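Local structure of CELL WALL surface anchor family protein (Streptococcus pneumoniae, 2X9Z) at residues 159-164 against 202-207; 176-181 against 196-201. The protein forms the backbone subunit of the pneumococcal pilus, RrgB, a cell-wall surface-anchored protein that probably serves in adhesion. The protein carries 1 engineered substitution. All blocks are in the same frame, centred on the assembly; numbering follows the deposited sequence.

Contact 1 of 2, residues 159-164 against 202-207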
ATOM      1  N   LEU A 159       8.119 -16.190 -10.221  1.00 17.17           N
ATOM      2  CA  LEU A 159       8.109 -15.183  -9.166  1.00 16.29           C
ATOM      3  C   LEU A 159       8.032 -15.869  -7.803  1.00 14.27           C
ATOM      4  O   LEU A 159       7.064 -16.576  -7.509  1.00 15.79           O
ATOM      5  CB  LEU A 159       6.940 -14.212  -9.344  1.00 17.04           C
ATOM      6  CG  LEU A 159       6.796 -13.027  -8.381  1.00 16.68           C
ATOM      7  CD1 LEU A 159       8.077 -12.192  -8.283  1.00 16.69           C
ATOM      8  CD2 LEU A 159       5.622 -12.165  -8.806  1.00 18.47           C
ATOM      9  N   THR A 160       9.069 -15.675  -6.997  1.00 13.47           N
ATOM     10  CA  THR A 160       9.210 -16.359  -5.717  1.00 14.62           C
ATOM     11  C   THR A 160       8.989 -15.429  -4.527  1.00 13.53           C
ATOM     12  O   THR A 160       9.577 -14.348  -4.437  1.00 12.92           O
ATOM     13  CB  THR A 160      10.599 -17.015  -5.590  1.00 16.29           C
ATOM     14  OG1 THR A 160      10.767 -17.972  -6.640  1.00 16.48           O
ATOM     15  CG2 THR A 160      10.750 -17.715  -4.242  1.00 18.15           C
ATOM     16  N   LEU A 161       8.135 -15.877  -3.616  1.00 14.17           N
ATOM     17  CA  LEU A 161       7.884 -15.200  -2.355  1.00 13.47           C
ATOM     18  C   LEU A 161       8.705 -15.865  -1.248  1.00 11.70           C
ATOM     19  O   LEU A 161       8.682 -17.094  -1.109  1.00 12.40           O
ATOM     20  CB  LEU A 161       6.394 -15.308  -2.040  1.00 15.29           C
ATOM     21  CG  LEU A 161       5.892 -14.831  -0.685  1.00 17.66           C
ATOM     22  CD1 LEU A 161       6.056 -13.345  -0.562  1.00 18.93           C
ATOM     23  CD2 LEU A 161       4.435 -15.216  -0.518  1.00 20.98           C
ATOM     24  N   THR A 162       9.442 -15.057  -0.485  1.00 11.85           N
ATOM     25  CA  THR A 162      10.161 -15.547   0.693  1.00 12.14           C
ATOM     26  C   THR A 162       9.594 -14.840   1.921  1.00 11.71           C
ATOM     27  O   THR A 162       9.411 -13.629   1.916  1.00 13.42           O
ATOM     28  CB  THR A 162      11.680 -15.280   0.598  1.00 16.23           C
ATOM     29  OG1 THR A 162      12.212 -15.920  -0.568  1.00 16.73           O
ATOM     30  CG2 THR A 162      12.414 -15.809   1.830  1.00 17.55           C
ATOM     31  N   LYS A 163       9.310 -15.606   2.967  1.00 13.00           N
ATOM     32  CA  LYS A 163       8.698 -15.057   4.168  1.00 11.61           C
ATOM     33  C   LYS A 163       9.563 -15.317   5.398  1.00 11.60           C
ATOM     34  O   LYS A 163      10.142 -16.396   5.540  1.00 14.43           O
ATOM     35  CB  LYS A 163       7.313 -15.664   4.365  1.00 12.67           C
ATOM     36  CG  LYS A 163       6.446 -14.926   5.353  1.00 14.05           C
ATOM     37  CD  LYS A 163       5.070 -15.551   5.404  1.00 16.20           C
ATOM     38  CE  LYS A 163       4.145 -14.679   6.163  1.00 18.80           C
ATOM     39  NZ  LYS A 163       4.790 -14.442   7.482  1.00 22.77           N
ATOM     40  N   THR A 164       9.665 -14.314   6.265  1.00 11.15           N
ATOM     41  CA  THR A 164      10.276 -14.494   7.580  1.00 11.43           C
ATOM     42  C   THR A 164       9.294 -14.027   8.643  1.00 10.56           C
ATOM     43  O   THR A 164       8.337 -13.318   8.342  1.00 10.49           O
ATOM     44  CB  THR A 164      11.595 -13.705   7.739  1.00 13.73           C
ATOM     45  OG1 THR A 164      11.381 -12.334   7.382  1.00 15.53           O
ATOM     46  CG2 THR A 164      12.703 -14.283   6.862  1.00 16.82           C
ATOM     47  N   ASN A 202       9.497 -21.603   3.847  1.00 17.48           N
ATOM     48  CA  ASN A 202       9.674 -20.154   3.864  1.00 18.33           C
ATOM     49  C   ASN A 202       9.628 -19.547   2.473  1.00 14.65           C
ATOM     50  O   ASN A 202       9.747 -18.344   2.322  1.00 14.27           O
ATOM     51  CB  ASN A 202      10.983 -19.764   4.560  1.00 23.42           C
ATOM     52  CG  ASN A 202      10.937 -19.991   6.064  1.00 31.05           C
ATOM     53  OD1 ASN A 202      11.321 -21.053   6.557  1.00 34.04           O
ATOM     54  ND2 ASN A 202      10.471 -18.985   6.804  1.00 33.14           N
ATOM     55  N   THR A 203       9.464 -20.381   1.452  1.00 14.63           N
ATOM     56  CA  THR A 203       9.392 -19.878   0.085  1.00 14.90           C
ATOM     57  C   THR A 203       8.304 -20.577  -0.700  1.00 13.76           C
ATOM     58  O   THR A 203       7.992 -21.741  -0.456  1.00 16.21           O
ATOM     59  CB  THR A 203      10.716 -20.059  -0.686  1.00 17.16           C
ATOM     60  OG1 THR A 203      10.980 -21.455  -0.885  1.00 21.07           O
ATOM     61  CG2 THR A 203      11.873 -19.415   0.048  1.00 18.76           C
ATOM     62  N   VAL A 204       7.743 -19.850  -1.660  1.00 15.28           N
ATOM     63  CA  VAL A 204       6.800 -20.421  -2.605  1.00 17.14           C
ATOM     64  C   VAL A 204       6.939 -19.686  -3.941  1.00 17.42           C
ATOM     65  O   VAL A 204       7.129 -18.468  -3.969  1.00 16.16           O
ATOM     66  CB  VAL A 204       5.360 -20.362  -2.060  1.00 18.33           C
ATOM     67  CG1 VAL A 204       4.912 -18.921  -1.841  1.00 18.21           C
ATOM     68  CG2 VAL A 204       4.401 -21.111  -2.979  1.00 20.88           C
ATOM     69  N   THR A 205       6.861 -20.431  -5.040  1.00 17.71           N
ATOM     70  CA  THR A 205       7.085 -19.870  -6.366  1.00 18.27           C
ATOM     71  C   THR A 205       5.869 -20.053  -7.261  1.00 18.84           C
ATOM     72  O   THR A 205       5.253 -21.122  -7.282  1.00 22.09           O
ATOM     73  CB  THR A 205       8.313 -20.512  -7.048  1.00 19.27           C
ATOM     74  OG1 THR A 205       9.472 -20.310  -6.232  1.00 20.77           O
ATOM     75  CG2 THR A 205       8.548 -19.905  -8.430  1.00 20.52           C
ATOM     76  N   VAL A 206       5.524 -18.997  -7.986  1.00 16.19           N
ATOM     77  CA  VAL A 206       4.508 -19.072  -9.023  1.00 16.98           C
ATOM     78  C   VAL A 206       5.197 -19.084 -10.386  1.00 17.97           C
ATOM     79  O   VAL A 206       6.100 -18.290 -10.639  1.00 17.77           O
ATOM     80  CB  VAL A 206       3.525 -17.894  -8.936  1.00 18.66           C
ATOM     81  CG1 VAL A 206       2.512 -17.963 -10.070  1.00 19.83           C
ATOM     82  CG2 VAL A 206       2.823 -17.887  -7.582  1.00 20.36           C
ATOM     83  N   ASN A 207       4.787 -20.003 -11.252  1.00 20.30           N
ATOM     84  CA  ASN A 207       5.411 -20.132 -12.561  1.00 23.37           C
ATOM     85  C   ASN A 207       4.477 -19.646 -13.665  1.00 25.16           C
ATOM     86  O   ASN A 207       3.289 -19.430 -13.428  1.00 26.62           O
ATOM     87  CB  ASN A 207       5.805 -21.590 -12.823  1.00 24.92           C
ATOM     88  CG  ASN A 207       6.325 -22.296 -11.577  1.00 27.30           C
ATOM     89  OD1 ASN A 207       5.665 -23.185 -11.036  1.00 28.87           O
ATOM     90  ND2 ASN A 207       7.517 -21.917 -11.130  1.00 27.32           N
TER

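Contact 2 of 2, residues 176-181 against 196-201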
ATOM      1  N   GLY A 176       4.135 -18.396  12.431  1.00 12.34           N
ATOM      2  CA  GLY A 176       2.986 -18.295  13.314  1.00 13.65           C
ATOM      3  C   GLY A 176       1.773 -19.080  12.844  1.00 12.78           C
ATOM      4  O   GLY A 176       0.971 -19.554  13.651  1.00 13.85           O
ATOM      5  N   ALA A 177       1.636 -19.217  11.528  1.00 11.29           N
ATOM      6  CA  ALA A 177       0.469 -19.861  10.943  1.00 10.84           C
ATOM      7  C   ALA A 177       0.696 -20.088   9.473  1.00 11.56           C
ATOM      8  O   ALA A 177       1.560 -19.456   8.870  1.00 11.85           O
ATOM      9  CB  ALA A 177      -0.765 -19.006  11.134  1.00 13.83           C
ATOM     10  N   GLU A 178      -0.089 -20.988   8.895  1.00 11.51           N
ATOM     11  CA  GLU A 178      -0.142 -21.110   7.450  1.00 12.19           C
ATOM     12  C   GLU A 178      -0.492 -19.738   6.870  1.00 11.67           C
ATOM     13  O   GLU A 178      -1.373 -19.051   7.385  1.00 14.31           O
ATOM     14  CB  GLU A 178      -1.187 -22.149   7.051  1.00 17.04           C
ATOM     15  CG  GLU A 178      -1.160 -22.481   5.576  1.00 22.33           C
ATOM     16  CD  GLU A 178      -2.006 -23.694   5.237  1.00 31.57           C
ATOM     17  OE1 GLU A 178      -3.143 -23.784   5.738  1.00 33.93           O
ATOM     18  OE2 GLU A 178      -1.539 -24.555   4.459  1.00 38.47           O
ATOM     19  N   ALA A 179       0.198 -19.336   5.807  1.00 10.90           N
ATOM     20  CA  ALA A 179       0.024 -17.998   5.247  1.00 11.63           C
ATOM     21  C   ALA A 179      -0.449 -18.098   3.811  1.00 11.55           C
ATOM     22  O   ALA A 179       0.167 -18.784   2.999  1.00 14.30           O
ATOM     23  CB  ALA A 179       1.332 -17.210   5.321  1.00 12.91           C
ATOM     24  N   THR A 180      -1.554 -17.430   3.506  1.00 11.21           N
ATOM     25  CA  THR A 180      -2.101 -17.439   2.157  1.00 11.18           C
ATOM     26  C   THR A 180      -1.914 -16.069   1.514  1.00 10.22           C
ATOM     27  O   THR A 180      -2.123 -15.040   2.154  1.00 11.55           O
ATOM     28  CB  THR A 180      -3.592 -17.825   2.178  1.00 14.39           C
ATOM     29  OG1 THR A 180      -3.728 -19.131   2.752  1.00 18.58           O
ATOM     30  CG2 THR A 180      -4.178 -17.841   0.765  1.00 14.71           C
ATOM     31  N   PHE A 181      -1.519 -16.062   0.243  1.00 10.37           N
ATOM     32  CA  PHE A 181      -1.316 -14.821  -0.497  1.00 10.96           C
ATOM     33  C   PHE A 181      -2.064 -14.870  -1.812  1.00 13.21           C
ATOM     34  O   PHE A 181      -2.072 -15.891  -2.489  1.00 13.74           O
ATOM     35  CB  PHE A 181       0.166 -14.597  -0.820  1.00 11.54           C
ATOM     36  CG  PHE A 181       1.043 -14.500   0.389  1.00 12.33           C
ATOM     37  CD1 PHE A 181       1.448 -15.644   1.063  1.00 13.75           C
ATOM     38  CD2 PHE A 181       1.482 -13.264   0.850  1.00 13.84           C
ATOM     39  CE1 PHE A 181       2.270 -15.553   2.180  1.00 15.94           C
ATOM     40  CE2 PHE A 181       2.301 -13.168   1.966  1.00 14.89           C
ATOM     41  CZ  PHE A 181       2.688 -14.313   2.630  1.00 16.17           C
ATOM     42  N   THR A 196      -0.167 -20.792  -0.977  1.00 16.06           N
ATOM     43  CA  THR A 196      -0.158 -21.033   0.457  0.80 15.87           C
ATOM     44  C   THR A 196       1.235 -21.436   0.908  1.00 15.93           C
ATOM     45  O   THR A 196       1.879 -22.281   0.277  1.00 20.70           O
ATOM     46  CB  THR A 196      -1.145 -22.154   0.828  0.80 19.60           C
ATOM     47  OG1 THR A 196      -2.484 -21.728   0.544  0.80 21.01           O
ATOM     48  CG2 THR A 196      -1.022 -22.506   2.299  0.80 23.88           C
ATOM     49  N   LEU A 197       1.691 -20.834   1.997  1.00 12.43           N
ATOM     50  CA  LEU A 197       2.965 -21.186   2.593  1.00 12.91           C
ATOM     51  C   LEU A 197       2.700 -21.957   3.877  1.00 12.81           C
ATOM     52  O   LEU A 197       2.199 -21.398   4.856  1.00 13.27           O
ATOM     53  CB  LEU A 197       3.752 -19.916   2.895  1.00 14.66           C
ATOM     54  CG  LEU A 197       5.227 -20.029   3.264  1.00 18.81           C
ATOM     55  CD1 LEU A 197       6.006 -20.669   2.124  1.00 20.69           C
ATOM     56  CD2 LEU A 197       5.790 -18.648   3.594  1.00 22.29           C
ATOM     57  N   THR A 198       3.016 -23.246   3.871  1.00 14.13           N
ATOM     58  CA  THR A 198       2.874 -24.044   5.078  1.00 16.14           C
ATOM     59  C   THR A 198       3.962 -23.649   6.063  1.00 14.01           C
ATOM     60  O   THR A 198       4.959 -23.028   5.693  1.00 14.98           O
ATOM     61  CB  THR A 198       2.972 -25.543   4.789  1.00 21.03           C
ATOM     62  OG1 THR A 198       4.196 -25.815   4.097  1.00 23.02           O
ATOM     63  CG2 THR A 198       1.801 -25.995   3.935  1.00 25.04           C
ATOM     64  N   THR A 199       3.770 -24.018   7.322  1.00 13.44           N
ATOM     65  CA  THR A 199       4.637 -23.542   8.392  1.00 14.52           C
ATOM     66  C   THR A 199       6.023 -24.173   8.377  1.00 17.32           C
ATOM     67  O   THR A 199       6.923 -23.708   9.079  1.00 21.69           O
ATOM     68  CB  THR A 199       3.981 -23.749   9.764  1.00 12.53           C
ATOM     69  OG1 THR A 199       3.667 -25.134   9.939  1.00 13.99           O
ATOM     70  CG2 THR A 199       2.713 -22.933   9.863  1.00 13.30           C
ATOM     71  N   ASP A 200       6.192 -25.219   7.572  1.00 19.38           N
ATOM     72  CA  ASP A 200       7.479 -25.895   7.414  1.00 22.47           C
ATOM     73  C   ASP A 200       8.298 -25.339   6.248  1.00 21.85           C
ATOM     74  O   ASP A 200       9.383 -25.848   5.953  1.00 22.26           O
ATOM     75  CB  ASP A 200       7.268 -27.399   7.218  1.00 24.56           C
ATOM     76  CG  ASP A 200       6.496 -27.719   5.949  1.00 29.25           C
ATOM     77  OD1 ASP A 200       5.450 -27.085   5.714  1.00 29.15           O
ATOM     78  OD2 ASP A 200       6.928 -28.608   5.185  1.00 35.08           O
ATOM     79  N   LYS A 201       7.778 -24.301   5.593  1.00 19.61           N
ATOM     80  CA  LYS A 201       8.429 -23.708   4.428  1.00 19.82           C
ATOM     81  C   LYS A 201       8.542 -22.190   4.562  1.00 18.44           C
ATOM     82  O   LYS A 201       7.771 -21.563   5.292  1.00 20.26           O
ATOM     83  CB  LYS A 201       7.648 -24.046   3.159  1.00 22.18           C
TER
HETATM   84  O   HOH W   1       3.585 -20.317   7.094  1.00 13.25           O

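Contact 1 of 2, residues 159-164 against 202-207
Residues 159-164, on strand 159-166, run antiparallel to strand 203-206, the two short axes 4.6 Å apart and their directions 163° from each other. Leu159 and Val206 form a hydrogen-bonded pair, as do Leu161 and Val204, and the shortest of these four bonds, Leu161 N to Val204 O at 2.8 Å, lies nearly along the C=O axis. Between them, on the more open face, Thr160 stands opposite Thr205 in a non-hydrogen-bonded pair. Thr160 CB itself lies 3.5 Å from Thr205 OG1, and both branches reach on: OG1, anti to the carbonyl carbon (chi1 -60°), meets Thr205 OG1 at 2.7 Å, a hydrogen bond in which either hydroxyl may donate, while CG2 lies 3.5 Å from the same Thr205 OG1 and also approaches Val204 O. Thr205 takes the same torsion, so the two side chains cross obliquely with their hydroxyls facing. Thr162 and Thr203 differ: they lie side by side, and Thr162 OG1 rests on the methyl Thr203 CG2 at 3.6 Å. The pairing is consistent with a Cna-B-like domain; strand 203-206 forms one edge of a mixed sheet and strand 159-166 separates it from strand 237-243. On the inner face, Leu161 CB touches Val204 CG1 at 3.9 Å, and Leu161 and Leu159 continue onto Phe217 of the opposing sheet. Lys163 also turns inward: CG is anti to the backbone N, the chain stays extended until its bend at chi4, and NZ is covalently joined to Asn242 CG, an isopeptide bond of the kind known in Gram-positive pilins. Asn202 grips both backbone polar groups of Lys163 from one side, its O taking the N-H and its ND2 donating to Lys163 O at 2.9 Å, from above the carbonyl plane.

Contact 2 of 2, residues 176-181 against 196-201
Thr196, Glu178 and Leu197 account for most of the surface buried between 176-181 and 196-201. Glu178 has CG anti to the backbone N (chi1 -172°) and an extended chain beyond it, which carries the carboxylate obliquely across the methyl of Thr196: OE2 comes to 3.0 Å from Thr196 CG2 in the conformer described, and Glu178 CG is 3.3 Å from that methyl. The other branch, Thr196 OG1, faces Thr180 OG1 at 3.6 Å. Leu197 sends its side chain to the inner face beside Ala179, while its backbone makes both direct bonds between these segments: Leu197 N to Ala179 O is short, 2.7 Å, and almost straight at 174°, and Ala179 N returns to Leu197 O in the carbonyl plane. A water donates to Leu197 O and to Ala177 O, bridging the chains where they part, so Leu197 O accepts two bonds. Thr199 CG2 packs 3.5 Å from Glu178 N. A type I turn from Thr198 to Lys201 leads the chain away, with Thr198 OG1 donating to the syn lone pair of Asp200 OD1. This is the open end of an antiparallel beta hairpin, strands 179-185 and 191-197, in the three-stranded sheet of what is probably a Cna-B-like domain.

The contacts lie in facing sheets of one domain, their centres 11 Å apart, and their inner faces meet. Leu161 CD2 packs on Phe181 CD1 at 3.4 Å, and the methyls of Leu197 reach the backbone of Asn202 and Thr203 and the CB of Lys163, so the domain core is shared. Both are partly buried, with threonines outward and mostly apolar residues inward, Lys163 of contact 1 among them and cross-linked to Asn242. Contact 1 joins strands far apart in sequence through a long run of backbone bonds; in the local hairpin, segments 176-181 and 196-201 share two direct backbone bonds and a water. Turn 198-201 connects the two edge strands.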